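PDB 2BQX: inorganic pyrophosphatase, which probably catalyses the magnesium-dependent hydrolysis of inorganic pyrophosphate to two phosphate ions, working as a homohexamer. Local coordinates for residues V57-V68 / L164-Q172; V84-L92 / K103-I112. All blocks are in the same frame, centred on the assembly; numbering follows the deposited sequence.

Interaction 1. Residues V57-V68 / L164-Q172; sequences VPNTLGSDGDPV and LEKAIKAYQ
One face of the Y171 ring lies against the backbone of N59: the CA of N59 stands 3.7 Å from the ring centroid and only 9° off the ring normal, a CH-pi contact close to the centre of the ring. A water sits at the ring edge, in its plane, 2.6 Å from the Y171 OH, and donates a weak hydrogen bond to the OD1 of N59. The N59 amide is turned 51° against the ring, and its CB leans on CE2. Y171 reaches this place because its CG is anti to the backbone N (chi1 -177°), which swings the ring off the last turn of the helix and over the loop.

One direct hydrogen bond joins loop and helix, from L61 N to A167 O at 2.9 Å. The donor stands above the carbonyl plane, while Y171 N, in the helix's own i to i+4 bond, reaches the same oxygen from the opposite face, so A167 O is gripped twice. In return the CA of A167 approaches L61 O to 3.3 Å in a CA-H...O contact. Beside this bond small groups pack closely: the CB of L61 lies 3.9 Å from the CB of A170, and the CB of V68 meets that of A167. Farther along, L164 CD1 meets both V57 CG1 and V68 CG1. The T60 hydroxyl is used within the loop, where OG1 donates to V57 O and accepts from V68 N, thereby pinning the two arms of the loop together.

Beyond T60 and L61 the chain makes a type I turn from G62 to G65, and D64 OD2 then accepts from D66 N in an overlapping Asx turn. The C-terminal helix thus packs against the residues leading into a loop that, as in other family I pyrophosphatases, probably supplies a magnesium ligand, D64.

Interaction 2. Residues V84-L92 / K103-I112; sequences VKARLVGVL and KLIALPIDKI
R87 and L107 face each other in a hydrogen-bonded antiparallel pair, their side chains on one face of the sheet. From CB, the R87 chain leaves with CG between the backbone N and the carbonyl carbon (chi1 62°), where CG lies 3.7 Å from L107 O, and then runs extended to NE. NE forms a long salt bridge of 3.9 Å with D110 OD1, the guanidinium and carboxylate planes being 74° apart. At the tip, L107 lies over one face of the guanidinium, its CD1 3.6 Å from NH1. NH1 also donates to a water that in turn donates to P108 O and D110 OD1, and NH2 is bound to V119 O, so the charged end is held from several directions.

Along the strands the regular pairing is broken once. V89 N and, weakly, G90 N both point to I105 O, a classic beta bulge that shifts the register by one; I105 N returns a bond of 2.8 Å to G90 O. The CG2 of V89 then packs 3.8 Å from the CG2 of I105, the two side chains crossing at about a right angle. Past the strand end, I109 N still binds K85 O at 3.0 Å, and the CD1 of I112 packs on the CG2 of V84.

Each strand of this hairpin has a further neighbour: strand 83-96 pairs along its other edge with strands 14-21 and 149-156, whereas strand 99-108 runs parallel to strand 69-72. K103 reaches D69, D101 and Y54 of the predicted active site, and V84 and I112 pack on V40 of a neighbouring subunit.

Overall arrangement
From the N terminus the chain runs through strands 10-11 and 14-21 and on to strand 53-56, then enters loop 57-68, whose partner, helix 157-171, lies at the C-terminal end of the chain; interaction 1 thus closes a long loop of 95 intervening residues. Interaction 2 closes a much shorter one, the hairpin of strands 83-96 and 99-108, and lies wholly inside the first. Their centres are about 16 Å apart, yet they share a hydrophobic seam: V57, V68 and L164 pack on L104, and L164 also on L88. Through this packing the loop with the predicted magnesium ligand and the terminal helix lie against the hairpin of the sheet.

Interaction 1. Residues V57-V68 / L164-Q172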
loop_
_atom_site.group_PDB
_atom_site.type_symbol
_atom_site.label_atom_id
_atom_site.label_comp_id
_atom_site.label_asym_id
_atom_site.label_seq_id
_atom_site.Cartn_x
_atom_site.Cartn_y
_atom_site.Cartn_z
ATOM N N VAL A 57 3.624 -20.493 -19.157
ATOM C CA VAL A 57 4.874 -21.226 -19.305
ATOM C C VAL A 57 5.335 -21.058 -20.743
ATOM O O VAL A 57 4.649 -21.473 -21.675
ATOM C CB VAL A 57 4.690 -22.728 -19.026
ATOM C CG1 VAL A 57 6.044 -23.414 -19.046
ATOM C CG2 VAL A 57 3.993 -22.937 -17.693
ATOM N N PRO A 58 6.506 -20.435 -20.945
ATOM C CA PRO A 58 7.060 -20.208 -22.280
ATOM C C PRO A 58 7.259 -21.488 -23.079
ATOM O O PRO A 58 7.461 -22.565 -22.517
ATOM C CB PRO A 58 8.399 -19.532 -21.992
ATOM C CG PRO A 58 8.169 -18.851 -20.693
ATOM C CD PRO A 58 7.396 -19.878 -19.912
ATOM N N ASN A 59 7.203 -21.356 -24.397
ATOM C CA ASN A 59 7.421 -22.486 -25.293
ATOM C C ASN A 59 6.491 -23.662 -25.052
ATOM O O ASN A 59 6.919 -24.816 -25.043
ATOM C CB ASN A 59 8.873 -22.946 -25.186
ATOM C CG ASN A 59 9.848 -21.814 -25.400
ATOM O OD1 ASN A 59 9.773 -21.103 -26.402
ATOM N ND2 ASN A 59 10.768 -21.632 -24.458
ATOM N N THR A 60 5.216 -23.361 -24.849
ATOM C CA THR A 60 4.215 -24.390 -24.644
ATOM C C THR A 60 3.006 -23.970 -25.460
ATOM O O THR A 60 2.899 -22.815 -25.875
ATOM C CB THR A 60 3.805 -24.511 -23.161
ATOM O OG1 THR A 60 3.144 -23.310 -22.745
ATOM C CG2 THR A 60 5.031 -24.759 -22.290
ATOM N N LEU A 61 2.099 -24.909 -25.697
ATOM C CA LEU A 61 0.902 -24.616 -26.467
ATOM C C LEU A 61 -0.280 -25.270 -25.758
ATOM O O LEU A 61 -0.431 -26.493 -25.784
ATOM C CB LEU A 61 1.059 -25.161 -27.897
ATOM C CG LEU A 61 0.240 -24.500 -29.007
ATOM C CD1 LEU A 61 -1.236 -24.701 -28.725
ATOM C CD2 LEU A 61 0.567 -23.015 -29.091
ATOM N N GLY A 62 -1.102 -24.444 -25.114
ATOM C CA GLY A 62 -2.261 -24.936 -24.392
ATOM C C GLY A 62 -3.491 -25.143 -25.259
ATOM O O GLY A 62 -3.440 -24.962 -26.476
ATOM N N SER A 63 -4.601 -25.514 -24.624
ATOM C CA SER A 63 -5.862 -25.765 -25.323
ATOM C C SER A 63 -6.352 -24.649 -26.242
ATOM O O SER A 63 -6.877 -24.922 -27.319
ATOM C CB SER A 63 -6.975 -26.077 -24.316
ATOM O OG SER A 63 -6.720 -27.282 -23.623
ATOM N N ASP A 64 -6.196 -23.398 -25.823
ATOM C CA ASP A 64 -6.671 -22.282 -26.631
ATOM C C ASP A 64 -5.662 -21.722 -27.626
ATOM O O ASP A 64 -5.879 -20.653 -28.187
ATOM C CB ASP A 64 -7.176 -21.157 -25.725
ATOM C CG ASP A 64 -6.081 -20.572 -24.861
ATOM O OD1 ASP A 64 -6.385 -19.643 -24.083
ATOM O OD2 ASP A 64 -4.923 -21.038 -24.959
ATOM N N GLY A 65 -4.557 -22.429 -27.839
ATOM C CA GLY A 65 -3.570 -21.950 -28.789
ATOM C C GLY A 65 -2.540 -21.002 -28.206
ATOM O O GLY A 65 -1.631 -20.562 -28.905
ATOM N N ASP A 66 -2.685 -20.672 -26.928
ATOM C CA ASP A 66 -1.732 -19.788 -26.268
ATOM C C ASP A 66 -0.936 -20.607 -25.256
ATOM O O ASP A 66 -1.336 -21.714 -24.889
ATOM C CB ASP A 66 -2.470 -18.643 -25.562
ATOM C CG ASP A 66 -3.037 -17.618 -26.536
ATOM O OD1 ASP A 66 -3.852 -16.778 -26.105
ATOM O OD2 ASP A 66 -2.660 -17.640 -27.726
ATOM N N PRO A 67 0.213 -20.086 -24.802
ATOM C CA PRO A 67 1.005 -20.837 -23.826
ATOM C C PRO A 67 0.115 -21.270 -22.657
ATOM O O PRO A 67 -0.847 -20.581 -22.325
ATOM C CB PRO A 67 2.081 -19.834 -23.418
ATOM C CG PRO A 67 2.296 -19.054 -24.692
ATOM C CD PRO A 67 0.877 -18.821 -25.169
ATOM N N VAL A 68 0.422 -22.411 -22.047
ATOM C CA VAL A 68 -0.381 -22.910 -20.931
ATOM C C VAL A 68 -0.279 -21.959 -19.733
ATOM O O VAL A 68 0.805 -21.467 -19.417
ATOM C CB VAL A 68 0.067 -24.341 -20.529
ATOM C CG1 VAL A 68 1.523 -24.337 -20.085
ATOM C CG2 VAL A 68 -0.832 -24.884 -19.429
ATOM N N LEU A 164 0.978 -30.432 -18.719
ATOM C CA LEU A 164 2.195 -29.731 -19.097
ATOM C C LEU A 164 2.920 -30.428 -20.244
ATOM O O LEU A 164 3.288 -29.789 -21.223
ATOM C CB LEU A 164 3.141 -29.614 -17.897
ATOM C CG LEU A 164 4.492 -28.962 -18.196
ATOM C CD1 LEU A 164 4.281 -27.524 -18.676
ATOM C CD2 LEU A 164 5.347 -28.985 -16.951
ATOM N N GLU A 165 3.126 -31.737 -20.124
ATOM C CA GLU A 165 3.832 -32.476 -21.171
ATOM C C GLU A 165 3.094 -32.398 -22.503
ATOM O O GLU A 165 3.711 -32.275 -23.562
ATOM C CB GLU A 165 4.027 -33.935 -20.754
ATOM C CG GLU A 165 4.783 -34.086 -19.442
ATOM C CD GLU A 165 5.184 -35.518 -19.145
ATOM O OE1 GLU A 165 4.456 -36.443 -19.566
ATOM O OE2 GLU A 165 6.222 -35.715 -18.473
ATOM N N LYS A 166 1.770 -32.470 -22.450
ATOM C CA LYS A 166 0.966 -32.388 -23.660
ATOM C C LYS A 166 1.148 -31.008 -24.298
ATOM O O LYS A 166 1.233 -30.881 -25.525
ATOM C CB LYS A 166 -0.502 -32.631 -23.315
ATOM C CG LYS A 166 -1.439 -32.665 -24.497
ATOM C CD LYS A 166 -2.785 -33.224 -24.070
ATOM C CE LYS A 166 -3.713 -33.367 -25.258
ATOM N NZ LYS A 166 -4.992 -34.021 -24.860
ATOM N N ALA A 167 1.227 -29.974 -23.463
ATOM C CA ALA A 167 1.404 -28.609 -23.954
ATOM C C ALA A 167 2.808 -28.411 -24.518
ATOM O O ALA A 167 3.003 -27.666 -25.480
ATOM C CB ALA A 167 1.142 -27.606 -22.829
ATOM N N ILE A 168 3.789 -29.070 -23.911
ATOM C CA ILE A 168 5.162 -28.964 -24.385
ATOM C C ILE A 168 5.291 -29.646 -25.742
ATOM O O ILE A 168 5.883 -29.094 -26.666
ATOM C CB ILE A 168 6.144 -29.620 -23.397
ATOM C CG1 ILE A 168 6.228 -28.773 -22.126
ATOM C CG2 ILE A 168 7.526 -29.767 -24.042
ATOM C CD1 ILE A 168 6.992 -29.431 -20.999
ATOM N N LYS A 169 4.730 -30.847 -25.860
ATOM C CA LYS A 169 4.793 -31.594 -27.116
ATOM C C LYS A 169 4.084 -30.850 -28.240
ATOM O O LYS A 169 4.581 -30.789 -29.364
ATOM C CB LYS A 169 4.166 -32.982 -26.948
ATOM C CG LYS A 169 4.220 -33.841 -28.214
ATOM C CD LYS A 169 3.724 -35.249 -27.955
ATOM C CE LYS A 169 3.934 -36.147 -29.172
ATOM N NZ LYS A 169 3.553 -37.558 -28.873
ATOM N N ALA A 170 2.925 -30.280 -27.930
ATOM C CA ALA A 170 2.153 -29.544 -28.921
ATOM C C ALA A 170 2.966 -28.396 -29.508
ATOM O O ALA A 170 2.899 -28.133 -30.708
ATOM C CB ALA A 170 0.868 -29.009 -28.292
ATOM N N TYR A 171 3.734 -27.711 -28.665
ATOM C CA TYR A 171 4.544 -26.590 -29.136
ATOM C C TYR A 171 5.663 -27.068 -30.052
ATOM O O TYR A 171 6.015 -26.389 -31.017
ATOM C CB TYR A 171 5.161 -25.828 -27.958
ATOM C CG TYR A 171 5.959 -24.611 -28.383
ATOM C CD1 TYR A 171 5.321 -23.427 -28.752
ATOM C CD2 TYR A 171 7.352 -24.655 -28.446
ATOM C CE1 TYR A 171 6.053 -22.313 -29.174
ATOM C CE2 TYR A 171 8.091 -23.551 -28.868
ATOM C CZ TYR A 171 7.438 -22.389 -29.229
ATOM O OH TYR A 171 8.176 -21.301 -29.643
ATOM N N GLN A 172 6.225 -28.229 -29.730
ATOM C CA GLN A 172 7.316 -28.808 -30.513
ATOM C C GLN A 172 6.849 -29.355 -31.860
ATOM O O GLN A 172 5.627 -29.352 -32.115
ATOM C CB GLN A 172 7.991 -29.929 -29.722
ATOM C CG GLN A 172 8.696 -29.469 -28.456
ATOM C CD GLN A 172 9.263 -30.633 -27.651
ATOM O OE1 GLN A 172 9.912 -30.436 -26.618
ATOM N NE2 GLN A 172 9.015 -31.855 -28.122
HETATM O O HOH W 1 10.697 -21.794 -29.701
#

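Interaction 2. Residues V84-L92 / K103-I112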
loop_
_atom_site.group_PDB
_atom_site.type_symbol
_atom_site.label_atom_id
_atom_site.label_comp_id
_atom_site.label_asym_id
_atom_site.label_seq_id
_atom_site.Cartn_x
_atom_site.Cartn_y
_atom_site.Cartn_z
ATOM N N VAL A 84 9.392 -16.493 -12.501
ATOM C CA VAL A 84 9.661 -17.278 -11.305
ATOM C C VAL A 84 9.730 -18.767 -11.626
ATOM O O VAL A 84 8.934 -19.275 -12.413
ATOM C CB VAL A 84 8.570 -17.052 -10.230
ATOM C CG1 VAL A 84 7.214 -17.478 -10.761
ATOM C CG2 VAL A 84 8.915 -17.828 -8.960
ATOM N N LYS A 85 10.699 -19.458 -11.032
ATOM C CA LYS A 85 10.831 -20.895 -11.233
ATOM C C LYS A 85 9.859 -21.516 -10.240
ATOM O O LYS A 85 9.922 -21.241 -9.040
ATOM C CB LYS A 85 12.260 -21.356 -10.937
ATOM C CG LYS A 85 13.305 -20.843 -11.914
ATOM C CD LYS A 85 14.665 -21.458 -11.615
ATOM C CE LYS A 85 15.689 -21.086 -12.675
ATOM N NZ LYS A 85 16.978 -21.813 -12.456
ATOM N N ALA A 86 8.959 -22.351 -10.740
ATOM C CA ALA A 86 7.949 -22.965 -9.897
ATOM C C ALA A 86 7.898 -24.486 -9.997
ATOM O O ALA A 86 8.622 -25.100 -10.785
ATOM C CB ALA A 86 6.586 -22.385 -10.252
ATOM N N ARG A 87 7.043 -25.091 -9.182
ATOM C CA ARG A 87 6.866 -26.538 -9.201
ATOM C C ARG A 87 5.370 -26.815 -9.175
ATOM O O ARG A 87 4.619 -26.147 -8.467
ATOM C CB ARG A 87 7.554 -27.184 -7.999
ATOM C CG ARG A 87 7.021 -26.750 -6.648
ATOM C CD ARG A 87 7.954 -27.234 -5.540
ATOM N NE ARG A 87 7.507 -26.822 -4.219
ATOM C CZ ARG A 87 6.493 -27.373 -3.562
ATOM N NH1 ARG A 87 6.160 -26.914 -2.361
ATOM N NH2 ARG A 87 5.825 -28.390 -4.093
ATOM N N LEU A 88 4.938 -27.792 -9.961
ATOM C CA LEU A 88 3.523 -28.148 -10.036
ATOM C C LEU A 88 3.005 -28.931 -8.839
ATOM O O LEU A 88 3.721 -29.747 -8.259
ATOM C CB LEU A 88 3.262 -28.986 -11.291
ATOM C CG LEU A 88 2.813 -28.348 -12.603
ATOM C CD1 LEU A 88 3.540 -27.057 -12.865
ATOM C CD2 LEU A 88 3.045 -29.362 -13.725
ATOM N N VAL A 89 1.752 -28.672 -8.476
ATOM C CA VAL A 89 1.103 -29.405 -7.398
ATOM C C VAL A 89 -0.313 -29.792 -7.816
ATOM O O VAL A 89 -0.991 -30.546 -7.116
ATOM C CB VAL A 89 1.054 -28.609 -6.055
ATOM C CG1 VAL A 89 2.471 -28.385 -5.541
ATOM C CG2 VAL A 89 0.331 -27.284 -6.237
ATOM N N GLY A 90 -0.756 -29.282 -8.964
ATOM C CA GLY A 90 -2.092 -29.606 -9.442
ATOM C C GLY A 90 -2.540 -28.814 -10.658
ATOM O O GLY A 90 -1.745 -28.110 -11.277
ATOM N N VAL A 91 -3.816 -28.944 -11.009
ATOM C CA VAL A 91 -4.376 -28.223 -12.144
ATOM C C VAL A 91 -5.862 -27.943 -11.918
ATOM O O VAL A 91 -6.573 -28.746 -11.307
ATOM C CB VAL A 91 -4.187 -29.018 -13.475
ATOM C CG1 VAL A 91 -4.886 -30.368 -13.388
ATOM C CG2 VAL A 91 -4.731 -28.212 -14.647
ATOM N N LEU A 92 -6.317 -26.783 -12.387
ATOM C CA LEU A 92 -7.718 -26.384 -12.261
ATOM C C LEU A 92 -8.369 -26.414 -13.640
ATOM O O LEU A 92 -7.936 -25.719 -14.561
ATOM C CB LEU A 92 -7.828 -24.970 -11.669
ATOM C CG LEU A 92 -9.232 -24.361 -11.556
ATOM C CD1 LEU A 92 -10.145 -25.276 -10.752
ATOM C CD2 LEU A 92 -9.138 -22.993 -10.894
ATOM N N LYS A 103 -5.731 -24.412 -15.829
ATOM C CA LYS A 103 -4.836 -23.487 -15.147
ATOM C C LYS A 103 -3.952 -24.343 -14.255
ATOM O O LYS A 103 -4.436 -24.955 -13.309
ATOM C CB LYS A 103 -5.610 -22.485 -14.275
ATOM C CG LYS A 103 -6.695 -21.682 -14.982
ATOM C CD LYS A 103 -6.141 -20.754 -16.041
ATOM C CE LYS A 103 -7.264 -19.971 -16.724
ATOM N NZ LYS A 103 -6.775 -19.242 -17.925
ATOM N N LEU A 104 -2.666 -24.408 -14.569
ATOM C CA LEU A 104 -1.744 -25.181 -13.754
ATOM C C LEU A 104 -1.671 -24.504 -12.384
ATOM O O LEU A 104 -1.738 -23.280 -12.294
ATOM C CB LEU A 104 -0.354 -25.205 -14.405
ATOM C CG LEU A 104 -0.226 -25.948 -15.742
ATOM C CD1 LEU A 104 1.165 -25.739 -16.343
ATOM C CD2 LEU A 104 -0.488 -27.423 -15.515
ATOM N N ILE A 105 -1.556 -25.299 -11.324
ATOM C CA ILE A 105 -1.457 -24.764 -9.965
ATOM C C ILE A 105 -0.027 -25.019 -9.513
ATOM O O ILE A 105 0.414 -26.170 -9.458
ATOM C CB ILE A 105 -2.425 -25.479 -8.994
ATOM C CG1 ILE A 105 -3.870 -25.355 -9.494
ATOM C CG2 ILE A 105 -2.277 -24.903 -7.578
ATOM C CD1 ILE A 105 -4.372 -23.940 -9.683
ATOM N N ALA A 106 0.699 -23.956 -9.186
ATOM C CA ALA A 106 2.094 -24.106 -8.784
ATOM C C ALA A 106 2.522 -23.273 -7.587
ATOM O O ALA A 106 1.781 -22.423 -7.106
ATOM C CB ALA A 106 2.996 -23.777 -9.970
ATOM N N LEU A 107 3.747 -23.529 -7.136
ATOM C CA LEU A 107 4.354 -22.818 -6.019
ATOM C C LEU A 107 5.788 -22.499 -6.425
ATOM O O LEU A 107 6.373 -23.192 -7.259
ATOM C CB LEU A 107 4.366 -23.705 -4.768
ATOM C CG LEU A 107 3.028 -23.959 -4.065
ATOM C CD1 LEU A 107 3.131 -25.192 -3.192
ATOM C CD2 LEU A 107 2.645 -22.737 -3.240
ATOM N N PRO A 108 6.369 -21.432 -5.861
ATOM C CA PRO A 108 7.750 -21.121 -6.233
ATOM C C PRO A 108 8.593 -22.287 -5.739
ATOM O O PRO A 108 8.193 -22.973 -4.801
ATOM C CB PRO A 108 8.046 -19.851 -5.440
ATOM C CG PRO A 108 6.694 -19.212 -5.297
ATOM C CD PRO A 108 5.814 -20.396 -4.975
ATOM N N ILE A 109 9.742 -22.529 -6.357
ATOM C CA ILE A 109 10.578 -23.622 -5.885
ATOM C C ILE A 109 11.098 -23.237 -4.505
ATOM O O ILE A 109 11.223 -22.048 -4.195
ATOM C CB ILE A 109 11.762 -23.898 -6.831
ATOM C CG1 ILE A 109 12.537 -22.607 -7.096
ATOM C CG2 ILE A 109 11.255 -24.510 -8.141
ATOM C CD1 ILE A 109 13.787 -22.816 -7.929
ATOM N N ASP A 110 11.391 -24.237 -3.681
ATOM C CA ASP A 110 11.879 -23.998 -2.322
ATOM C C ASP A 110 13.109 -23.096 -2.243
ATOM O O ASP A 110 13.295 -22.377 -1.261
ATOM C CB ASP A 110 12.173 -25.332 -1.619
ATOM C CG ASP A 110 10.914 -26.101 -1.268
ATOM O OD1 ASP A 110 9.812 -25.520 -1.343
ATOM O OD2 ASP A 110 11.019 -27.290 -0.901
ATOM N N LYS A 111 13.948 -23.127 -3.274
ATOM C CA LYS A 111 15.144 -22.295 -3.284
ATOM C C LYS A 111 14.762 -20.810 -3.264
ATOM O O LYS A 111 15.472 -19.979 -2.693
ATOM C CB LYS A 111 15.994 -22.607 -4.520
ATOM C CG LYS A 111 17.326 -21.878 -4.568
ATOM C CD LYS A 111 18.157 -22.330 -5.756
ATOM C CE LYS A 111 19.471 -21.566 -5.842
ATOM N NZ LYS A 111 20.316 -21.770 -4.633
ATOM N N ILE A 112 13.630 -20.486 -3.885
ATOM C CA ILE A 112 13.142 -19.108 -3.941
ATOM C C ILE A 112 12.386 -18.724 -2.666
ATOM O O ILE A 112 12.652 -17.681 -2.067
ATOM C CB ILE A 112 12.213 -18.902 -5.165
ATOM C CG1 ILE A 112 13.025 -19.037 -6.452
ATOM C CG2 ILE A 112 11.534 -17.536 -5.090
ATOM C CD1 ILE A 112 12.196 -18.958 -7.720
HETATM O O HOH W 2 7.649 -24.433 -2.562
#